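Local coordinates for protein cellulase (Clostridium cellulovorans, PDB 6UI3) that probably hydrolyses internal beta-1,4-glycosidic bonds of cellulose and related plant polysaccharides, through this glycosyl hydrolase family 5 domain of a larger secreted enzyme, at residues V219-A230 and P266-K277. Residues are numbered along the deposited sequence; the frame is centred on the assembly and turned at random.
Sequences VSIHAYIPYNLA and PVIIGQFAITDK. Unlike the reference sequence in segment 266-277: Gln-271 (reference Glu).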
loop_
_atom_site.group_PDB
_atom_site.type_symbol
_atom_site.label_atom_id
_atom_site.label_comp_id
_atom_site.label_asym_id
_atom_site.label_seq_id
_atom_site.Cartn_x
_atom_site.Cartn_y
_atom_site.Cartn_z
ATOM N N VAL A 219 3.865 -6.771 7.757
ATOM C CA VAL A 219 4.363 -7.121 6.428
ATOM C C VAL A 219 3.402 -6.590 5.377
ATOM O O VAL A 219 2.179 -6.750 5.495
ATOM C CB VAL A 219 4.580 -8.636 6.301
ATOM C CG1 VAL A 219 4.989 -9.010 4.876
ATOM C CG2 VAL A 219 5.633 -9.105 7.297
ATOM N N SER A 220 3.957 -5.936 4.359
ATOM C CA SER A 220 3.211 -5.384 3.234
ATOM C C SER A 220 3.220 -6.369 2.071
ATOM O O SER A 220 4.287 -6.745 1.581
ATOM C CB SER A 220 3.881 -4.088 2.791
ATOM O OG SER A 220 3.290 -3.627 1.588
ATOM N N ILE A 221 2.027 -6.770 1.636
ATOM C CA ILE A 221 1.829 -7.689 0.517
ATOM C C ILE A 221 0.899 -7.047 -0.506
ATOM O O ILE A 221 -0.134 -6.468 -0.145
ATOM C CB ILE A 221 1.209 -9.020 1.012
ATOM C CG1 ILE A 221 2.166 -9.777 1.949
ATOM C CG2 ILE A 221 0.753 -9.891 -0.161
ATOM C CD1 ILE A 221 3.428 -10.276 1.321
ATOM N N HIS A 222 1.247 -7.173 -1.785
ATOM C CA HIS A 222 0.381 -6.780 -2.898
ATOM C C HIS A 222 0.047 -8.062 -3.641
ATOM O O HIS A 222 0.958 -8.750 -4.108
ATOM C CB HIS A 222 1.074 -5.786 -3.830
ATOM C CG HIS A 222 1.527 -4.537 -3.140
ATOM N ND1 HIS A 222 2.286 -3.581 -3.774
ATOM C CD2 HIS A 222 1.320 -4.086 -1.880
ATOM C CE1 HIS A 222 2.540 -2.596 -2.931
ATOM N NE2 HIS A 222 1.974 -2.881 -1.772
ATOM N N ALA A 223 -1.235 -8.405 -3.736
ATOM C CA ALA A 223 -1.630 -9.734 -4.232
ATOM C C ALA A 223 -2.837 -9.624 -5.167
ATOM O O ALA A 223 -3.998 -9.804 -4.773
ATOM C CB ALA A 223 -1.871 -10.705 -3.071
ATOM N N TYR A 224 -2.542 -9.320 -6.427
ATOM C CA TYR A 224 -3.549 -9.330 -7.484
ATOM C C TYR A 224 -3.547 -10.744 -8.057
ATOM O O TYR A 224 -2.932 -11.040 -9.083
ATOM C CB TYR A 224 -3.193 -8.315 -8.548
ATOM C CG TYR A 224 -3.017 -6.873 -8.119
ATOM C CD1 TYR A 224 -4.024 -5.947 -8.320
ATOM C CD2 TYR A 224 -1.818 -6.427 -7.588
ATOM C CE1 TYR A 224 -3.850 -4.612 -7.991
ATOM C CE2 TYR A 224 -1.629 -5.086 -7.250
ATOM C CZ TYR A 224 -2.648 -4.176 -7.463
ATOM O OH TYR A 224 -2.479 -2.839 -7.187
ATOM N N ILE A 225 -4.230 -11.639 -7.354
ATOM C CA ILE A 225 -4.074 -13.071 -7.596
ATOM C C ILE A 225 -5.422 -13.754 -7.764
ATOM O O ILE A 225 -6.405 -13.344 -7.124
ATOM C CB ILE A 225 -3.268 -13.756 -6.470
ATOM C CG1 ILE A 225 -3.922 -13.566 -5.101
ATOM C CG2 ILE A 225 -1.807 -13.260 -6.493
ATOM C CD1 ILE A 225 -3.303 -14.460 -4.018
ATOM N N PRO A 226 -5.511 -14.786 -8.609
ATOM C CA PRO A 226 -4.484 -15.202 -9.564
ATOM C C PRO A 226 -4.307 -14.137 -10.646
ATOM O O PRO A 226 -5.262 -13.479 -11.050
ATOM C CB PRO A 226 -5.020 -16.528 -10.127
ATOM C CG PRO A 226 -6.461 -16.504 -9.868
ATOM C CD PRO A 226 -6.749 -15.568 -8.744
ATOM N N TYR A 227 -3.072 -13.956 -11.102
ATOM C CA TYR A 227 -2.738 -12.857 -11.997
ATOM C C TYR A 227 -3.576 -12.845 -13.271
ATOM O O TYR A 227 -4.035 -11.783 -13.709
ATOM C CB TYR A 227 -1.244 -12.928 -12.351
ATOM C CG TYR A 227 -0.845 -11.980 -13.447
ATOM C CD1 TYR A 227 -0.745 -10.623 -13.203
ATOM C CD2 TYR A 227 -0.583 -12.435 -14.729
ATOM C CE1 TYR A 227 -0.400 -9.741 -14.216
ATOM C CE2 TYR A 227 -0.236 -11.561 -15.739
ATOM C CZ TYR A 227 -0.152 -10.224 -15.471
ATOM O OH TYR A 227 0.195 -9.359 -16.496
ATOM N N ASN A 228 -3.742 -13.994 -13.929
ATOM C CA ASN A 228 -4.367 -13.965 -15.252
ATOM C C ASN A 228 -5.805 -13.480 -15.202
ATOM O O ASN A 228 -6.275 -12.858 -16.160
ATOM C CB ASN A 228 -4.263 -15.328 -15.929
ATOM C CG ASN A 228 -2.881 -15.605 -16.459
ATOM O OD1 ASN A 228 -2.125 -14.691 -16.787
ATOM N ND2 ASN A 228 -2.551 -16.882 -16.576
ATOM N N LEU A 229 -6.509 -13.743 -14.104
ATOM C CA LEU A 229 -7.860 -13.232 -13.909
ATOM C C LEU A 229 -7.848 -11.803 -13.383
ATOM O O LEU A 229 -8.586 -10.942 -13.877
ATOM C CB LEU A 229 -8.595 -14.139 -12.918
ATOM C CG LEU A 229 -9.979 -13.652 -12.494
ATOM C CD1 LEU A 229 -10.967 -13.640 -13.653
ATOM C CD2 LEU A 229 -10.529 -14.495 -11.331
ATOM N N ALA A 230 -7.031 -11.536 -12.368
ATOM C CA ALA A 230 -7.164 -10.302 -11.610
ATOM C C ALA A 230 -6.511 -9.095 -12.258
ATOM O O ALA A 230 -6.997 -7.970 -12.075
ATOM C CB ALA A 230 -6.597 -10.450 -10.191
ATOM N N PRO A 266 1.569 -9.089 12.041
ATOM C CA PRO A 266 0.411 -8.913 11.164
ATOM C C PRO A 266 0.821 -8.668 9.724
ATOM O O PRO A 266 1.940 -8.231 9.435
ATOM C CB PRO A 266 -0.291 -7.689 11.756
ATOM C CG PRO A 266 0.782 -6.929 12.444
ATOM C CD PRO A 266 1.773 -7.941 12.941
ATOM N N VAL A 267 -0.123 -8.929 8.817
ATOM C CA VAL A 267 0.038 -8.717 7.380
ATOM C C VAL A 267 -1.053 -7.767 6.901
ATOM O O VAL A 267 -2.224 -7.910 7.273
ATOM C CB VAL A 267 -0.041 -10.057 6.612
ATOM C CG1 VAL A 267 0.064 -9.849 5.115
ATOM C CG2 VAL A 267 1.044 -11.025 7.085
ATOM N N ILE A 268 -0.668 -6.808 6.061
ATOM C CA ILE A 268 -1.597 -5.900 5.386
ATOM C C ILE A 268 -1.521 -6.187 3.893
ATOM O O ILE A 268 -0.428 -6.201 3.317
ATOM C CB ILE A 268 -1.233 -4.434 5.682
ATOM C CG1 ILE A 268 -1.452 -4.119 7.166
ATOM C CG2 ILE A 268 -2.044 -3.495 4.823
ATOM C CD1 ILE A 268 -0.724 -2.885 7.655
ATOM N N ILE A 269 -2.673 -6.422 3.269
ATOM C CA ILE A 269 -2.753 -6.495 1.809
ATOM C C ILE A 269 -2.863 -5.056 1.308
ATOM O O ILE A 269 -3.965 -4.503 1.136
ATOM C CB ILE A 269 -3.898 -7.396 1.328
ATOM C CG1 ILE A 269 -3.816 -8.789 1.961
ATOM C CG2 ILE A 269 -3.889 -7.482 -0.194
ATOM C CD1 ILE A 269 -2.578 -9.559 1.659
ATOM N N GLY A 270 -1.705 -4.438 1.103
ATOM C CA GLY A 270 -1.643 -3.034 0.761
ATOM C C GLY A 270 -2.157 -2.711 -0.622
ATOM O O GLY A 270 -2.484 -1.539 -0.885
ATOM N N GLN A 271 -2.218 -3.709 -1.516
ATOM C CA GLN A 271 -2.854 -3.559 -2.820
ATOM C C GLN A 271 -3.489 -4.875 -3.234
ATOM O O GLN A 271 -2.840 -5.922 -3.165
ATOM C CB GLN A 271 -1.870 -3.185 -3.943
ATOM C CG GLN A 271 -1.112 -1.885 -3.706
ATOM C CD GLN A 271 -0.145 -1.507 -4.817
ATOM O OE1 GLN A 271 0.717 -0.651 -4.642
ATOM N NE2 GLN A 271 -0.293 -2.130 -5.947
ATOM N N PHE A 272 -4.723 -4.796 -3.731
ATOM C CA PHE A 272 -5.357 -5.865 -4.492
ATOM C C PHE A 272 -6.430 -5.204 -5.347
ATOM O O PHE A 272 -6.805 -4.050 -5.122
ATOM C CB PHE A 272 -5.980 -6.953 -3.598
ATOM C CG PHE A 272 -7.398 -6.648 -3.158
ATOM C CD1 PHE A 272 -7.672 -5.584 -2.327
ATOM C CD2 PHE A 272 -8.464 -7.442 -3.569
ATOM C CE1 PHE A 272 -8.969 -5.296 -1.950
ATOM C CE2 PHE A 272 -9.754 -7.159 -3.171
ATOM C CZ PHE A 272 -9.998 -6.098 -2.368
ATOM N N ALA A 273 -6.919 -5.950 -6.339
ATOM C CA ALA A 273 -8.055 -5.540 -7.165
ATOM C C ALA A 273 -8.318 -6.667 -8.155
ATOM O O ALA A 273 -7.532 -7.616 -8.266
ATOM C CB ALA A 273 -7.800 -4.244 -7.923
ATOM N N ILE A 274 -9.440 -6.558 -8.873
ATOM C CA ILE A 274 -9.716 -7.390 -10.047
ATOM C C ILE A 274 -10.136 -6.456 -11.178
ATOM O O ILE A 274 -11.096 -5.688 -11.040
ATOM C CB ILE A 274 -10.749 -8.498 -9.782
ATOM C CG1 ILE A 274 -11.098 -9.229 -11.092
ATOM C CG2 ILE A 274 -11.994 -7.985 -9.043
ATOM C CD1 ILE A 274 -11.788 -10.557 -10.918
ATOM N N THR A 275 -9.392 -6.496 -12.277
ATOM C CA THR A 275 -9.614 -5.586 -13.390
ATOM C C THR A 275 -10.930 -5.878 -14.106
ATOM O O THR A 275 -11.379 -7.029 -14.211
ATOM C CB THR A 275 -8.395 -5.638 -14.329
ATOM O OG1 THR A 275 -8.443 -4.531 -15.231
ATOM C CG2 THR A 275 -8.310 -6.942 -15.122
ATOM N N ASP A 276 -11.557 -4.811 -14.608
ATOM C CA ASP A 276 -12.844 -4.931 -15.286
ATOM C C ASP A 276 -12.650 -5.579 -16.653
ATOM O O ASP A 276 -12.009 -5.005 -17.544
ATOM C CB ASP A 276 -13.490 -3.551 -15.443
ATOM C CG ASP A 276 -14.946 -3.611 -15.826
ATOM O OD1 ASP A 276 -15.495 -4.724 -15.984
ATOM O OD2 ASP A 276 -15.542 -2.514 -15.995
ATOM N N LYS A 277 -13.242 -6.748 -16.838
ATOM C CA LYS A 277 -13.318 -7.423 -18.128
ATOM C C LYS A 277 -14.784 -7.588 -18.522
ATOM O O LYS A 277 -15.170 -8.589 -19.128
ATOM C CB LYS A 277 -12.575 -8.755 -18.085
ATOM C CG LYS A 277 -11.096 -8.616 -17.733
ATOM C CD LYS A 277 -10.370 -9.937 -17.742
ATOM C CE LYS A 277 -8.968 -9.814 -17.215
ATOM N NZ LYS A 277 -8.214 -11.094 -17.366
HETATM O O HOH W 1 -11.301 -9.819 -14.396
#
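Ile-268 N donates to Val-219 O at 2.9 Å with an almost straight N-H...O angle of 172°, and Ile-221 N returns a bond to Ile-268 O, the alternation of parallel strands. A beta bulge then shifts the register: the Gly-270 N bond to Ile-221 O is weak and bent, and Ala-223 N reaches Gln-271 O at 3.0 Å. Beyond the strands, Thr-275 N binds Ala-230 O at 2.8 Å, extended Lys-277 places NZ 2.9 Å from Asn-228 O while also bonding Thr-237, and a water donates to both Leu-229 O and Thr-275 O.

Gln-271, where the reference sequence has Glu, contacts two rings. With CG anti to its carbonyl carbon (chi1 -59°), CG sits 3.6 Å from the centroid of the His-222 ring, directly over its face; the amide stacks toward the rim, its plane 18° from the ring's. NE2 meets the Tyr-224 ring edge-on and in plane, giving a short but weak, bent bond of 2.6 Å to OH. Arg-64 bonds Gln-271 OE1, and Gln-152 bonds His-222 ND1.

On the sheet's other face, Ile-221 CG2 packs 3.8 Å from Ile-269 CD1, and Ile-269 in turn touches Phe-253 of helix 243-261. Farther along, Leu-229 CG lies 3.9 Å from Ile-274 CD1.

These are neighbouring strands six and seven of a TIM barrel. Family 5 enzymes carry their nucleophilic glutamate at the end of strand seven, consistent with position 271; the ring stack and Arg-64, with a weaker Tyr-224 contribution, would limit this side chain's rotation. The deposited amide keeps the glutamate's shape but lacks the nucleophilic carboxylate.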